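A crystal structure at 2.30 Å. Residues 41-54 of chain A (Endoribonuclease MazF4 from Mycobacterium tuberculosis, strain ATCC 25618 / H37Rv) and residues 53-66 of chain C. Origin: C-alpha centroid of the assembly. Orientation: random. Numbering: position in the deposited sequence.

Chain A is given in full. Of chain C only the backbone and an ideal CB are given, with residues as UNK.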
# COMPACT_ATOMS: atom_id res chain seq x y z
N VAL A 41 -0.73 26.65 11.20
CA VAL A 41 -1.93 25.84 10.94
C VAL A 41 -3.19 26.66 11.23
O VAL A 41 -3.23 27.53 12.10
CB VAL A 41 -1.96 24.50 11.75
CG1 VAL A 41 -0.88 23.54 11.24
CG2 VAL A 41 -1.82 24.75 13.25
N ARG A 42 -4.22 26.38 10.46
CA ARG A 42 -5.43 27.18 10.49
C ARG A 42 -6.20 26.88 11.78
O ARG A 42 -6.34 25.71 12.18
CB ARG A 42 -6.26 26.86 9.22
CG ARG A 42 -7.69 27.39 9.12
CD ARG A 42 -7.76 28.89 8.91
NE ARG A 42 -9.17 29.27 8.87
CZ ARG A 42 -9.97 29.14 7.82
NH1 ARG A 42 -9.52 28.66 6.67
NH2 ARG A 42 -11.24 29.51 7.92
N LEU A 43 -6.63 27.93 12.46
CA LEU A 43 -7.64 27.85 13.51
C LEU A 43 -8.95 28.11 12.85
O LEU A 43 -9.06 28.96 11.98
CB LEU A 43 -7.45 28.88 14.62
CG LEU A 43 -6.67 28.38 15.84
CD1 LEU A 43 -5.20 28.23 15.49
CD2 LEU A 43 -6.84 29.30 17.04
N THR A 44 -9.97 27.42 13.28
CA THR A 44 -11.24 27.51 12.60
C THR A 44 -12.37 27.37 13.61
O THR A 44 -12.13 26.98 14.78
CB THR A 44 -11.27 26.48 11.47
OG1 THR A 44 -12.53 26.51 10.83
CG2 THR A 44 -10.96 25.07 11.99
N THR A 45 -13.58 27.73 13.19
CA THR A 45 -14.79 27.56 14.00
C THR A 45 -15.56 26.32 13.58
O THR A 45 -16.31 25.74 14.38
CB THR A 45 -15.70 28.80 13.94
OG1 THR A 45 -15.82 29.23 12.57
CG2 THR A 45 -15.13 29.92 14.83
N THR A 46 -15.34 25.87 12.35
CA THR A 46 -15.87 24.59 11.89
C THR A 46 -15.38 23.48 12.80
O THR A 46 -14.33 23.61 13.45
CB THR A 46 -15.46 24.28 10.45
OG1 THR A 46 -15.22 25.51 9.77
CG2 THR A 46 -16.56 23.47 9.69
N ARG A 47 -16.17 22.42 12.86
CA ARG A 47 -15.96 21.33 13.79
C ARG A 47 -16.00 20.03 13.00
O ARG A 47 -17.01 19.70 12.39
CB ARG A 47 -17.02 21.37 14.89
CG ARG A 47 -17.12 22.75 15.54
CD ARG A 47 -17.71 22.74 16.95
NE ARG A 47 -17.16 23.82 17.77
CZ ARG A 47 -17.03 23.82 19.11
NH1 ARG A 47 -17.41 22.78 19.85
NH2 ARG A 47 -16.49 24.88 19.70
N ARG A 48 -14.87 19.34 12.96
CA ARG A 48 -14.75 18.08 12.25
C ARG A 48 -14.13 17.08 13.22
O ARG A 48 -13.37 17.47 14.12
CB ARG A 48 -13.94 18.27 10.96
CG ARG A 48 -14.26 17.30 9.83
CD ARG A 48 -14.00 17.93 8.47
NE ARG A 48 -15.11 18.80 8.07
CZ ARG A 48 -15.02 19.96 7.40
NH1 ARG A 48 -13.84 20.48 7.02
NH2 ARG A 48 -16.14 20.63 7.13
N THR A 49 -14.51 15.80 13.10
CA THR A 49 -14.05 14.73 14.01
C THR A 49 -13.07 13.88 13.19
O THR A 49 -13.47 13.02 12.40
CB THR A 49 -15.23 13.91 14.63
OG1 THR A 49 -15.81 13.03 13.66
CG2 THR A 49 -16.33 14.86 15.13
N ILE A 50 -11.79 14.17 13.37
CA ILE A 50 -10.71 13.54 12.62
C ILE A 50 -9.48 13.72 13.51
O ILE A 50 -9.38 14.70 14.25
CB ILE A 50 -10.57 14.13 11.17
CG1 ILE A 50 -9.41 13.53 10.37
CG2 ILE A 50 -10.46 15.63 11.20
CD1 ILE A 50 -9.41 13.87 8.89
N PRO A 51 -8.58 12.75 13.52
CA PRO A 51 -7.49 12.93 14.49
C PRO A 51 -6.50 14.08 14.20
O PRO A 51 -5.77 14.47 15.09
CB PRO A 51 -6.77 11.56 14.46
CG PRO A 51 -7.72 10.63 13.81
CD PRO A 51 -8.51 11.45 12.85
N THR A 52 -6.49 14.62 12.99
CA THR A 52 -5.71 15.83 12.69
C THR A 52 -6.27 17.15 13.23
O THR A 52 -5.63 18.22 13.11
CB THR A 52 -5.46 15.96 11.19
OG1 THR A 52 -6.68 15.74 10.45
CG2 THR A 52 -4.43 14.93 10.75
N TRP A 53 -7.42 17.08 13.90
CA TRP A 53 -8.00 18.27 14.51
C TRP A 53 -7.94 18.23 16.03
O TRP A 53 -8.06 17.18 16.64
CB TRP A 53 -9.42 18.44 14.05
CG TRP A 53 -9.57 18.81 12.60
CD1 TRP A 53 -8.86 18.34 11.53
CD2 TRP A 53 -10.53 19.73 12.07
NE1 TRP A 53 -9.33 18.92 10.37
CE2 TRP A 53 -10.35 19.78 10.67
CE3 TRP A 53 -11.53 20.53 12.65
CZ2 TRP A 53 -11.14 20.57 9.85
CZ3 TRP A 53 -12.31 21.34 11.81
CH2 TRP A 53 -12.11 21.34 10.43
N VAL A 54 -7.76 19.39 16.64
CA VAL A 54 -7.70 19.52 18.07
C VAL A 54 -8.57 20.67 18.53
O VAL A 54 -8.54 21.78 17.97
CB VAL A 54 -6.26 19.80 18.53
CG1 VAL A 54 -6.18 20.01 20.03
CG2 VAL A 54 -5.35 18.64 18.09
N UNK C 53 -16.30 13.47 1.64
CA UNK C 53 -17.68 13.33 1.24
C UNK C 53 -18.46 14.61 1.56
O UNK C 53 -19.17 15.12 0.71
CB UNK C 53 -18.31 12.12 1.93
N UNK C 54 -18.27 15.15 2.77
CA UNK C 54 -18.91 16.38 3.23
C UNK C 54 -18.27 17.68 2.68
O UNK C 54 -18.90 18.75 2.72
CB UNK C 54 -18.88 16.41 4.76
N UNK C 55 -17.01 17.61 2.23
CA UNK C 55 -16.31 18.76 1.66
C UNK C 55 -15.21 18.29 0.72
O UNK C 55 -14.09 18.04 1.18
CB UNK C 55 -15.73 19.64 2.76
N UNK C 56 -15.52 18.20 -0.59
CA UNK C 56 -14.52 17.72 -1.55
C UNK C 56 -13.22 18.53 -1.67
O UNK C 56 -12.35 18.08 -2.37
CB UNK C 56 -15.17 17.66 -2.93
N UNK C 57 -13.11 19.70 -1.05
CA UNK C 57 -11.85 20.47 -1.07
C UNK C 57 -11.01 20.34 0.20
O UNK C 57 -10.02 21.05 0.33
CB UNK C 57 -12.16 21.95 -1.30
N UNK C 58 -11.39 19.46 1.12
CA UNK C 58 -10.65 19.25 2.35
C UNK C 58 -9.15 19.05 2.01
O UNK C 58 -8.80 18.30 1.05
CB UNK C 58 -11.21 18.05 3.11
N UNK C 59 -8.26 19.70 2.78
CA UNK C 59 -8.45 20.39 4.05
C UNK C 59 -8.78 21.85 3.95
O UNK C 59 -8.79 22.54 4.98
CB UNK C 59 -7.19 20.24 4.90
N UNK C 60 -8.94 22.33 2.73
CA UNK C 60 -9.37 23.69 2.47
C UNK C 60 -10.89 23.77 2.73
O UNK C 60 -11.64 22.83 2.40
CB UNK C 60 -9.02 24.11 1.04
N UNK C 61 -11.34 24.88 3.29
CA UNK C 61 -12.79 25.09 3.48
C UNK C 61 -13.56 25.34 2.17
O UNK C 61 -14.73 25.01 2.09
CB UNK C 61 -13.01 26.28 4.42
N UNK C 62 -12.91 25.90 1.14
CA UNK C 62 -13.53 26.12 -0.19
C UNK C 62 -12.51 25.99 -1.31
O UNK C 62 -11.30 26.12 -1.08
CB UNK C 62 -14.18 27.50 -0.26
N UNK C 63 -13.00 25.81 -2.53
CA UNK C 63 -12.11 25.82 -3.69
C UNK C 63 -11.34 27.15 -3.88
O UNK C 63 -10.23 27.15 -4.44
CB UNK C 63 -12.93 25.52 -4.95
N UNK C 64 -11.92 28.25 -3.41
CA UNK C 64 -11.26 29.56 -3.37
C UNK C 64 -10.04 29.57 -2.44
O UNK C 64 -9.04 30.19 -2.76
CB UNK C 64 -12.26 30.63 -2.92
N UNK C 65 -10.13 28.92 -1.29
CA UNK C 65 -9.00 28.82 -0.37
C UNK C 65 -7.83 28.10 -1.03
O UNK C 65 -6.67 28.54 -0.85
CB UNK C 65 -9.41 28.09 0.91
N UNK C 66 -8.14 27.06 -1.81
CA UNK C 66 -7.14 26.27 -2.51
C UNK C 66 -6.40 27.12 -3.54
O UNK C 66 -5.18 27.05 -3.63
CB UNK C 66 -7.79 25.06 -3.19

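Position 53 lies in the last turn of a helix, with nothing of chain A within 5.5 Å of its CB. Most side chains would fit. It is His C53.

Position 54 is still helical and points toward chain A. The guanidinium of Arg A48 lies that way, so an acid or a polar side chain would suit. Asp C54 OD2 lies 3.9 Å from Arg A48 NH2, a long salt bridge.

Position 55 leaves helical phi/psi at -155/94. Its CB is 4.5 Å from Arg A48 NH2, and a type I turn starts here. Asn, Asp, Ser or Thr could serve. Asn C55 OD1 accepts from the backbone N of position 57 at 2.8 Å. Its ND2 donates to the O of position 60 at 2.9 Å, bracing the loop.

Positions 56 and 57 form the middle of the turn, out of reach. The phi of -61 at 56 allows proline; at 57 a small or polar side chain, among others, would fit. They are Pro C56 and Ala C57.

Position 58 points toward chain A, its CB 5.3 Å from Arg A48 NH1. Beyond lie Ile A50, Thr A52 and the indole NH of Trp A53. An aromatic with a polar tip, or a long polar chain, would suit. It is Tyr C58, with chi1 t. Trp A53 NE1 donates to Tyr C58 OH at 2.8 Å, and the two rings meet rim to rim.

Position 59 points sideways and follows a cis peptide bond, which favours proline. It is Pro C59.

Position 60 points away from chain A, so many side chains would fit. It is Tyr C60.

Position 61 points toward chain A, its CB 4.8 Å from Arg A42 NH1. The hydroxyls of Thr A44 and Thr A46 lie further on. An acid suits this mixture, and Glu has the length. Glu C61 OE2 accepts from Thr A44 OG1 at 2.6 Å and, weakly, from Thr A46 OG1 at 3.0 Å. Its OE1 forms a salt bridge with Arg A42 NH2 at 3.0 Å, where the hydrogen bond is weak.

Position 62 precedes a helix; Ser, Thr, Asp or Asn could cap it. Ser C62 OG accepts from the N of position 65 at 3.2 Å.

Positions 63 and 64 are out of reach; many helix-favouring side chains would fit. They are Glu C63 and Ala C64.

Position 65 points toward chain A, its CB about 5.8 Å from Arg A42 NH1. A long acid would suit. Glu C65 OE1 accepts from Arg A42 NH1 at 2.8 Å in a salt bridge, while its OE2 accepts from Glu C61 N at 2.9 Å.

Position 66 is equally free. Arg C66 NH1 forms a salt bridge with Glu C63 OE1 at 3.4 Å, with a weak hydrogen bond.

Chain C, residues 53-66: HDNPAYPYESEAER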
# COMPACT_ATOMS: atom_id res chain seq x y z
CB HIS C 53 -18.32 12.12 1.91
CG HIS C 53 -19.72 11.88 1.45
ND1 HIS C 53 -20.82 12.18 2.23
CD2 HIS C 53 -20.21 11.43 0.27
CE1 HIS C 53 -21.92 11.91 1.56
NE2 HIS C 53 -21.58 11.45 0.37
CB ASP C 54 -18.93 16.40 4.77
CG ASP C 54 -19.67 17.62 5.33
OD1 ASP C 54 -20.81 17.86 4.88
OD2 ASP C 54 -19.12 18.34 6.20
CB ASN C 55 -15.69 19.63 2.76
CG ASN C 55 -14.70 20.67 2.22
OD1 ASN C 55 -14.60 20.88 1.00
ND2 ASN C 55 -13.95 21.31 3.13
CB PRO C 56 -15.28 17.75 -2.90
CG PRO C 56 -16.72 17.86 -2.56
CD PRO C 56 -16.74 18.66 -1.29
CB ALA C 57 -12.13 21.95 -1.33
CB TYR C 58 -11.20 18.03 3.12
CG TYR C 58 -10.55 17.86 4.45
CD1 TYR C 58 -11.01 18.56 5.56
CD2 TYR C 58 -9.41 17.04 4.60
CE1 TYR C 58 -10.36 18.46 6.78
CE2 TYR C 58 -8.77 16.92 5.81
CZ TYR C 58 -9.22 17.63 6.90
OH TYR C 58 -8.57 17.53 8.11
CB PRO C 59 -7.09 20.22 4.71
CG PRO C 59 -6.16 20.34 3.57
CD PRO C 59 -6.85 19.80 2.36
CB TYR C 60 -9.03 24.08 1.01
CG TYR C 60 -7.54 24.03 0.72
CD1 TYR C 60 -6.66 24.96 1.28
CD2 TYR C 60 -7.01 23.03 -0.08
CE1 TYR C 60 -5.30 24.90 1.02
CE2 TYR C 60 -5.66 22.96 -0.34
CZ TYR C 60 -4.80 23.88 0.22
OH TYR C 60 -3.45 23.78 -0.05
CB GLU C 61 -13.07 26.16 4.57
CG GLU C 61 -13.25 25.54 5.96
CD GLU C 61 -13.13 26.53 7.12
OE1 GLU C 61 -13.48 27.73 6.96
OE2 GLU C 61 -12.71 26.09 8.22
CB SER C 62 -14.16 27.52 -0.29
OG SER C 62 -13.17 28.54 -0.38
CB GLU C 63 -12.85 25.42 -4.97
CG GLU C 63 -12.80 23.91 -5.26
CD GLU C 63 -11.48 23.44 -5.89
OE1 GLU C 63 -10.41 24.07 -5.66
OE2 GLU C 63 -11.51 22.43 -6.64
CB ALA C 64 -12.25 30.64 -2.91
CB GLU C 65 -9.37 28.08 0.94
CG GLU C 65 -10.29 28.86 1.90
CD GLU C 65 -10.28 28.32 3.35
OE1 GLU C 65 -10.87 28.99 4.23
OE2 GLU C 65 -9.69 27.24 3.63
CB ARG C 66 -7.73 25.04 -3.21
CG ARG C 66 -6.73 24.26 -4.07
CD ARG C 66 -7.26 22.94 -4.64
NE ARG C 66 -7.39 21.96 -3.56
CZ ARG C 66 -8.46 21.22 -3.26
NH1 ARG C 66 -9.59 21.26 -3.97
NH2 ARG C 66 -8.39 20.38 -2.22
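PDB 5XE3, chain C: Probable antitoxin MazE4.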